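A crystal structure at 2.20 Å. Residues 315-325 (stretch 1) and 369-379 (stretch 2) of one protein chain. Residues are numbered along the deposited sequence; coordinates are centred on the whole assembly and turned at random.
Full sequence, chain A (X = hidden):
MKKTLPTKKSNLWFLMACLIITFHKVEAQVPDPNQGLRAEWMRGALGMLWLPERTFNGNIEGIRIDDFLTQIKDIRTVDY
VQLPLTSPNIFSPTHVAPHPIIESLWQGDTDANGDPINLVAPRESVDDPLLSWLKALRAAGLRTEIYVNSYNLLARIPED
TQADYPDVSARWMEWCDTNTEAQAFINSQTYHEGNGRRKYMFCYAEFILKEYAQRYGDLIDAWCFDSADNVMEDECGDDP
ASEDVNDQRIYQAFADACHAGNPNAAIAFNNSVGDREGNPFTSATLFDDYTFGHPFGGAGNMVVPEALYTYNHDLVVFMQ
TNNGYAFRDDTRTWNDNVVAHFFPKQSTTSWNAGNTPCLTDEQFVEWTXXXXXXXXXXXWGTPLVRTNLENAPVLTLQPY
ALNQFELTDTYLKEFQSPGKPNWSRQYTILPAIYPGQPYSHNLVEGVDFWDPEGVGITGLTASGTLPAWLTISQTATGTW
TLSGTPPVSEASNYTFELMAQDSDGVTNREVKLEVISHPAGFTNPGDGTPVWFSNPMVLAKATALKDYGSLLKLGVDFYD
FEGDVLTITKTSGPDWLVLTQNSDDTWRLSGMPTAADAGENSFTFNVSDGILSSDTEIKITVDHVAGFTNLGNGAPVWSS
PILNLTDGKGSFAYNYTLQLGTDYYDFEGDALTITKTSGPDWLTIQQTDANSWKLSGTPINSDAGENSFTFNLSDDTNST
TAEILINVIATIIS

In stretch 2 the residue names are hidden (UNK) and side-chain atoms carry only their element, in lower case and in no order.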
# COMPACT_ATOMS: atom_id res chain seq x y z
N LEU A 315 21.58 17.01 12.64
CA LEU A 315 21.54 16.42 11.31
C LEU A 315 20.81 17.37 10.36
O LEU A 315 21.22 17.58 9.23
CB LEU A 315 20.86 15.04 11.38
CG LEU A 315 20.81 14.24 10.08
CD1 LEU A 315 20.66 12.75 10.38
CD2 LEU A 315 19.65 14.69 9.19
N VAL A 316 19.70 17.94 10.85
CA VAL A 316 18.89 18.83 10.04
C VAL A 316 19.65 20.13 9.79
O VAL A 316 19.64 20.65 8.67
CB VAL A 316 17.51 19.00 10.71
CG1 VAL A 316 17.10 20.43 10.96
CG2 VAL A 316 16.42 18.20 10.03
N VAL A 317 20.37 20.62 10.81
CA VAL A 317 21.19 21.82 10.66
C VAL A 317 22.30 21.55 9.65
O VAL A 317 22.59 22.40 8.82
CB VAL A 317 21.72 22.34 12.02
CG1 VAL A 317 22.74 23.45 11.85
CG2 VAL A 317 20.58 22.82 12.90
N PHE A 318 22.88 20.34 9.70
CA PHE A 318 23.90 19.92 8.74
C PHE A 318 23.41 20.08 7.30
O PHE A 318 24.18 20.44 6.41
CB PHE A 318 24.34 18.48 8.99
CG PHE A 318 25.52 18.02 8.15
CD1 PHE A 318 26.82 18.20 8.60
CD2 PHE A 318 25.33 17.41 6.92
CE1 PHE A 318 27.90 17.79 7.83
CE2 PHE A 318 26.41 17.00 6.15
CZ PHE A 318 27.70 17.19 6.61
N MET A 319 22.13 19.75 7.08
CA MET A 319 21.52 19.82 5.75
C MET A 319 21.44 21.28 5.32
O MET A 319 21.70 21.60 4.16
CB MET A 319 20.13 19.19 5.75
CG MET A 319 20.16 17.67 5.80
SD MET A 319 18.54 16.90 6.07
CE MET A 319 17.66 17.40 4.60
N GLN A 320 21.11 22.16 6.26
CA GLN A 320 21.05 23.59 6.00
C GLN A 320 22.44 24.15 5.69
O GLN A 320 22.62 24.86 4.70
CB GLN A 320 20.40 24.30 7.18
CG GLN A 320 20.39 25.82 7.07
CD GLN A 320 19.76 26.39 8.32
OE1 GLN A 320 18.62 26.86 8.29
NE2 GLN A 320 20.48 26.30 9.43
N THR A 321 23.43 23.83 6.54
CA THR A 321 24.77 24.41 6.42
C THR A 321 25.36 24.06 5.06
O THR A 321 26.09 24.86 4.47
CB THR A 321 25.70 23.96 7.56
OG1 THR A 321 25.03 24.31 8.77
CG2 THR A 321 27.06 24.62 7.51
N ASN A 322 25.02 22.87 4.56
CA ASN A 322 25.64 22.31 3.38
C ASN A 322 24.77 22.48 2.14
O ASN A 322 25.02 21.86 1.12
CB ASN A 322 26.01 20.85 3.63
CG ASN A 322 27.27 20.73 4.47
OD1 ASN A 322 28.36 20.95 3.96
ND2 ASN A 322 27.12 20.41 5.74
N ASN A 323 23.71 23.30 2.26
CA ASN A 323 22.84 23.66 1.14
C ASN A 323 22.27 22.42 0.44
O ASN A 323 22.03 22.45 -0.76
CB ASN A 323 23.56 24.56 0.12
CG ASN A 323 24.18 25.79 0.74
OD1 ASN A 323 23.51 26.57 1.40
ND2 ASN A 323 25.47 25.97 0.52
N GLY A 324 22.05 21.33 1.20
CA GLY A 324 21.36 20.17 0.66
C GLY A 324 22.29 19.15 -0.01
O GLY A 324 21.80 18.17 -0.56
N TYR A 325 23.60 19.37 0.07
CA TYR A 325 24.59 18.43 -0.46
C TYR A 325 25.27 17.71 0.70
O TYR A 325 25.75 18.33 1.64
CB TYR A 325 25.58 19.15 -1.38
CG TYR A 325 24.94 19.71 -2.62
CD1 TYR A 325 24.55 18.88 -3.66
CD2 TYR A 325 24.69 21.07 -2.74
CE1 TYR A 325 23.93 19.38 -4.79
CE2 TYR A 325 24.08 21.59 -3.87
CZ TYR A 325 23.70 20.74 -4.90
OH TYR A 325 23.07 21.24 -6.01
N UNK A 369 11.64 23.27 8.15
CA UNK A 369 12.08 24.44 7.40
C UNK A 369 13.60 24.59 7.48
O UNK A 369 14.22 24.98 6.49
c UNK A 369 11.36 25.69 7.85
o UNK A 369 11.46 25.86 9.25
N UNK A 370 14.18 24.28 8.64
CA UNK A 370 15.63 24.30 8.78
C UNK A 370 16.23 23.31 7.78
O UNK A 370 17.21 23.61 7.12
o UNK A 370 15.73 25.12 11.05
c UNK A 370 17.58 23.81 10.32
c UNK A 370 16.09 24.02 10.22
N UNK A 371 15.61 22.13 7.69
CA UNK A 371 16.16 21.05 6.88
C UNK A 371 16.07 21.28 5.37
O UNK A 371 16.96 20.86 4.65
N UNK A 372 14.99 21.92 4.89
CA UNK A 372 14.68 21.89 3.47
C UNK A 372 14.75 23.27 2.81
O UNK A 372 15.04 23.36 1.62
c UNK A 372 10.80 21.29 3.01
c UNK A 372 13.37 21.14 3.13
c UNK A 372 13.34 19.74 3.74
c UNK A 372 12.11 21.93 3.49
N UNK A 373 14.47 24.35 3.55
CA UNK A 373 14.46 25.66 2.89
C UNK A 373 15.89 26.03 2.50
O UNK A 373 16.71 26.35 3.37
c UNK A 373 12.34 26.37 4.06
c UNK A 373 13.77 26.75 3.72
c UNK A 373 13.81 28.10 3.02
N UNK A 374 16.19 25.96 1.19
CA UNK A 374 17.54 26.09 0.67
C UNK A 374 18.41 24.98 1.27
O UNK A 374 19.61 25.17 1.48
n UNK A 374 16.86 29.52 1.28
c UNK A 374 17.26 28.61 0.41
c UNK A 374 18.13 27.48 0.93
o UNK A 374 16.94 28.65 -0.77
N UNK A 375 17.79 23.84 1.56
CA UNK A 375 18.49 22.72 2.18
C UNK A 375 18.36 21.45 1.36
O UNK A 375 18.47 21.46 0.13
N UNK A 376 18.14 20.33 2.07
CA UNK A 376 17.96 19.04 1.43
C UNK A 376 16.48 18.64 1.41
O UNK A 376 15.60 19.49 1.27
N UNK A 377 16.24 17.34 1.58
CA UNK A 377 14.89 16.80 1.51
C UNK A 377 14.58 15.96 2.74
O UNK A 377 15.50 15.45 3.39
N UNK A 378 13.29 15.84 3.06
CA UNK A 378 12.83 15.08 4.21
C UNK A 378 11.62 14.24 3.82
O UNK A 378 10.61 14.78 3.37
c UNK A 378 11.93 15.17 6.55
c UNK A 378 13.74 16.80 5.86
c UNK A 378 12.51 16.00 5.41
c UNK A 378 13.44 17.85 6.92
N UNK A 379 11.75 12.92 4.00
CA UNK A 379 10.60 12.04 4.04
C UNK A 379 10.15 11.93 5.49
O UNK A 379 10.77 11.23 6.27
c UNK A 379 9.70 9.75 3.44
o UNK A 379 11.58 10.70 2.29
c UNK A 379 10.93 10.62 3.56
O HOH W 1 17.43 27.59 11.02
O HOH W 2 20.78 26.43 3.26
O HOH W 3 16.84 26.75 6.23

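Position 369 carries one carbon followed by one oxygen, and this short side chain points away from stretch 1; a single hydroxyl on CB makes it S369. At position 370 the first carbon bears one oxygen and one carbon, the fork of a threonine. The terminal carbon lies 3.5 Å from V316 CG1 and 4.1 Å from V317 CG2, so the methyl of T370 packs on two valines of the helix. Its backbone matters too, with T370 O 3.3 Å from Q320 CB.

Position 371 has no side-chain atoms and is G371. Here the helices come close, the CA of V316 lying 4.7 Å from that of G371. A CB would sit only 3.3 Å from V316 CG2 and would clash, at 2.8 Å, with a side-chain carbon of position 378. Four carbons, forked at the first with one arm two carbons long, occupy position 372; this is isoleucine, and I372 turns away from stretch 1. Position 373, one carbon bearing two more, is valine. V373 is the first residue to leave helical geometry, and its CB points sideways.

At position 374 two carbons are present, the second carrying one oxygen and one nitrogen, which identifies an asparagine. The end of the N374 side chain leads away, but its carbonyl oxygen accepts a CA-H...O contact from N323, with N323 CA to N374 O at 3.6 Å. The backbone angles of 60/31 are left-handed, a conformation that asparagine tolerates well.

Three positions without side-chain atoms follow. Position 375 is G375, which closes a type II turn begun at I372; a CB here would run into G371 O at 2.2 Å. Position 376 is likewise bare, and G376 lies against M319, whose CE is 3.6 Å from G376 CA; a CB would clash with that methyl at 2.8 Å. Position 377 is G377, where the strand begins, and its carbonyl oxygen approaches the same methyl, M319 CE to G377 O being 3.2 Å.

Position 378 has four carbons in the forked isoleucine pattern and points toward stretch 1. I378 CD1 lies 4.3 Å from V316 CG2, and I378 CG1 lies 4.2 Å from M319 CE. Position 379, a carbon carrying one oxygen and one carbon, is T379, out of reach of stretch 1.

No direct hydrogen bond joins the stretches, so the contact rests on close packing and water. M319 reaches across the glycine-rich segment, while V316 packs against T370, G371 and I378. Where the chains leave their helices, backbone meets backbone: G324 CA is 3.2 Å from G375 O in a second CA-H...O contact, and a CB on G324 would clash with that oxygen. At the more open margin, water 1 donates to both Q320 OE1 (3.1 Å) and T370 OG1 (3.0 Å), bridging the two side chains. Glycines thus allow the close approach, and water links polar groups beside it.

Stretch 2 (369-379) STGIVNGGGIT
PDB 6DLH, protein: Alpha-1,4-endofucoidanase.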